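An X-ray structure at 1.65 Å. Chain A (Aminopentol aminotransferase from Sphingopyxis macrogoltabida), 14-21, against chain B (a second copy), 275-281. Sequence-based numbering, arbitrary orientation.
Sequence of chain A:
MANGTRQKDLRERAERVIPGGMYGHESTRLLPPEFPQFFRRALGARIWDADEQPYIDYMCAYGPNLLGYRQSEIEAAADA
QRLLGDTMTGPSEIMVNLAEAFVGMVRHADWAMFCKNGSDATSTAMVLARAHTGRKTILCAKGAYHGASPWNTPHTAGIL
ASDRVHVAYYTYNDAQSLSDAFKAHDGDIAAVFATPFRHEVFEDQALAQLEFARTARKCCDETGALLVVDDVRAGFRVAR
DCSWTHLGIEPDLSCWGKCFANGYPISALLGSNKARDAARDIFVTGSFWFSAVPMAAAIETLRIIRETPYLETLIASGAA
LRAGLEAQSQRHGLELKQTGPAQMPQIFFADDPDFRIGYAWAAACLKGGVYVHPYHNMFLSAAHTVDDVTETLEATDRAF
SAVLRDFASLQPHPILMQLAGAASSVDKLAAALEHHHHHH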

# COMPACT_ATOMS: atom_id res chain seq x y z
N ALA A 14 15.41 -17.19 -7.05
CA ALA A 14 14.57 -16.51 -6.09
C ALA A 14 15.09 -16.74 -4.66
O ALA A 14 15.16 -15.79 -3.90
N GLU A 15 15.48 -17.97 -4.32
CA GLU A 15 15.91 -18.28 -2.96
C GLU A 15 17.16 -17.47 -2.55
O GLU A 15 17.34 -17.20 -1.36
N ARG A 16 18.01 -17.11 -3.52
CA ARG A 16 19.23 -16.34 -3.28
C ARG A 16 18.89 -14.89 -2.89
O ARG A 16 19.55 -14.34 -2.02
N VAL A 17 17.87 -14.28 -3.50
CA VAL A 17 17.69 -12.80 -3.40
C VAL A 17 16.35 -12.38 -2.76
O VAL A 17 16.10 -11.19 -2.60
N ILE A 18 15.51 -13.35 -2.41
CA ILE A 18 14.22 -13.13 -1.75
C ILE A 18 14.19 -14.09 -0.56
O ILE A 18 14.46 -15.27 -0.71
N PRO A 19 13.89 -13.61 0.67
CA PRO A 19 13.92 -14.50 1.84
C PRO A 19 12.96 -15.67 1.60
O PRO A 19 11.76 -15.47 1.37
N GLY A 20 13.51 -16.89 1.60
CA GLY A 20 12.74 -18.09 1.41
C GLY A 20 12.25 -18.27 -0.01
O GLY A 20 11.46 -19.14 -0.24
N GLY A 21 12.71 -17.45 -0.97
CA GLY A 21 12.27 -17.51 -2.40
C GLY A 21 10.98 -16.77 -2.69
O GLY A 21 10.67 -16.48 -3.85
N ALA B 275 19.96 -10.81 8.59
CA ALA B 275 18.54 -10.62 8.91
C ALA B 275 17.62 -11.56 8.12
O ALA B 275 16.42 -11.45 8.27
N ARG B 276 18.17 -12.49 7.33
CA ARG B 276 17.37 -13.27 6.37
C ARG B 276 16.40 -14.21 7.10
O ARG B 276 15.22 -14.31 6.72
N ASP B 277 16.86 -14.89 8.16
CA ASP B 277 16.04 -15.85 8.93
C ASP B 277 14.82 -15.16 9.54
O ASP B 277 13.70 -15.68 9.45
N ALA B 278 15.03 -14.00 10.18
CA ALA B 278 13.92 -13.25 10.72
C ALA B 278 12.95 -12.83 9.59
O ALA B 278 11.75 -12.78 9.79
N ALA B 279 13.49 -12.49 8.41
CA ALA B 279 12.67 -12.05 7.29
C ALA B 279 11.72 -13.18 6.86
O ALA B 279 10.60 -12.89 6.41
N ARG B 280 12.17 -14.43 7.00
CA ARG B 280 11.34 -15.59 6.68
C ARG B 280 10.32 -15.90 7.77
O ARG B 280 9.27 -16.46 7.46
N ASP B 281 10.62 -15.55 9.02
CA ASP B 281 9.81 -15.89 10.18
C ASP B 281 8.57 -15.01 10.25
O ASP B 281 7.52 -15.46 10.63

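The polar part of this contact rests on a single arginine side chain that reads the backbone at the end of a helix in the other copy. Within the chain A stretch no acidic side chain answers B:Arg276; its guanidinium goes instead to the main-chain carbonyl of A:Arg16, which has no hydrogen bond within its own stretch. B:Arg276 NH2 donates to A:Arg16 O at 2.7 Å, and B:Arg276 NH1 adds a weak hydrogen bond to the same A:Arg16 O at 3.2 Å, so one carbonyl near the plane of the guanidinium takes both terminal nitrogens. B:Arg276 NH1 also lies 3.0 Å from A:Glu15 O, but the angle is too poor for a hydrogen bond.

A water supplies the link that direct geometry does not. Water 1 accepts from B:Arg276 NH1 at 2.8 Å and from A:Gly20 N at 2.8 Å, and donates to A:Glu15 O at 2.7 Å. It thus ties the arginine to the last turn of the helix and to the loop that follows, where A:Ile18 is the first residue to leave helical phi/psi.

The reach of B:Arg276 comes from its rotamer. Its CA-to-CB bond points sideways, but chi1 and chi2 are both t, extending the chain before chi3 turns to m, and its end comes nearer to chain A. B:Arg276 NE and NH2 are also hydrogen-bonded just outside the two stretches, which helps hold the guanidinium in place.

Beside this polar cluster sits a small apolar one. The CA-to-CB bond of B:Ala279 points toward the chain A stretch, and its CB meets A:Pro19 CG at 3.7 Å; A:Pro19 is buried, its ring C-gamma exo, and its CA-to-CB bond points sideways. The backbones are nearest here, with A:Pro19 CA and B:Arg280 CA 5.6 Å apart.

B:Arg280 completes the packing with its aliphatic portion. Its rotamer runs m, t, p, and B:Arg280 CG lies 3.9 Å from A:Pro19 CB and 3.7 Å from A:Gly20 N. Here the arginine works as a hydrocarbon arm, making no hydrogen bond to chain A's stretch. A:Gly20 has positive phi, which by itself favours glycine, and an ideal CB there would stand just 3.4 Å from B:Arg280 NE, so the bare backbone also leaves room for this arm.

The CA-to-CB bonds of A:Arg16, A:Val17 and A:Ile18 all point away, leaving A:Pro19 as the main side chain that chain A contributes. The rule is economical: one arginine reads a backbone carbonyl, one water bridges to the loop, and a proline rests on an alanine.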

# COMPACT_ATOMS: atom_id res chain seq x y z
CB ALA A 14 13.10 -16.90 -6.24
CB GLU A 15 16.21 -19.76 -2.76
CG GLU A 15 16.12 -20.17 -1.31
CD GLU A 15 16.65 -21.56 -1.02
OE1 GLU A 15 16.43 -22.46 -1.87
OE2 GLU A 15 17.28 -21.74 0.05
CB ARG A 16 20.17 -16.40 -4.50
CG ARG A 16 20.71 -17.79 -4.79
CD ARG A 16 21.32 -17.99 -6.17
NE ARG A 16 22.62 -17.33 -6.31
CZ ARG A 16 23.76 -17.78 -5.80
NH1 ARG A 16 23.79 -18.93 -5.14
NH2 ARG A 16 24.88 -17.08 -5.95
CB VAL A 17 17.85 -12.15 -4.78
CG1 VAL A 17 19.31 -12.16 -5.23
CG2 VAL A 17 16.93 -12.77 -5.82
CB ILE A 18 13.03 -13.32 -2.72
CG1 ILE A 18 13.13 -12.39 -3.92
CG2 ILE A 18 11.70 -13.18 -2.01
CD1 ILE A 18 12.24 -12.77 -5.08
CB PRO A 19 13.48 -13.60 3.01
CG PRO A 19 13.72 -12.20 2.50
CD PRO A 19 13.44 -12.27 1.01
CB ALA B 275 18.16 -9.19 8.64
CB ARG B 276 18.29 -14.01 5.39
CG ARG B 276 17.54 -14.89 4.39
CD ARG B 276 18.43 -15.70 3.45
NE ARG B 276 19.27 -14.91 2.57
CZ ARG B 276 19.02 -14.59 1.30
NH1 ARG B 276 17.92 -15.03 0.69
NH2 ARG B 276 19.88 -13.82 0.65
CB ASP B 277 16.84 -16.57 10.03
CG ASP B 277 17.82 -17.60 9.49
OD1 ASP B 277 17.65 -18.01 8.34
OD2 ASP B 277 18.79 -17.93 10.21
CB ALA B 278 14.43 -12.06 11.52
CB ALA B 279 13.52 -11.58 6.12
CB ARG B 280 12.22 -16.83 6.49
CG ARG B 280 13.15 -16.71 5.29
CD ARG B 280 14.10 -17.89 5.24
NE ARG B 280 13.38 -19.14 5.01
CZ ARG B 280 13.95 -20.33 4.96
NH1 ARG B 280 15.26 -20.42 5.08
NH2 ARG B 280 13.22 -21.42 4.80
CB ASP B 281 10.60 -15.80 11.50
CG ASP B 281 11.59 -16.94 11.73
OD1 ASP B 281 11.39 -18.01 11.14
OD2 ASP B 281 12.60 -16.73 12.48
O HOH W 1 16.22 -17.28 1.10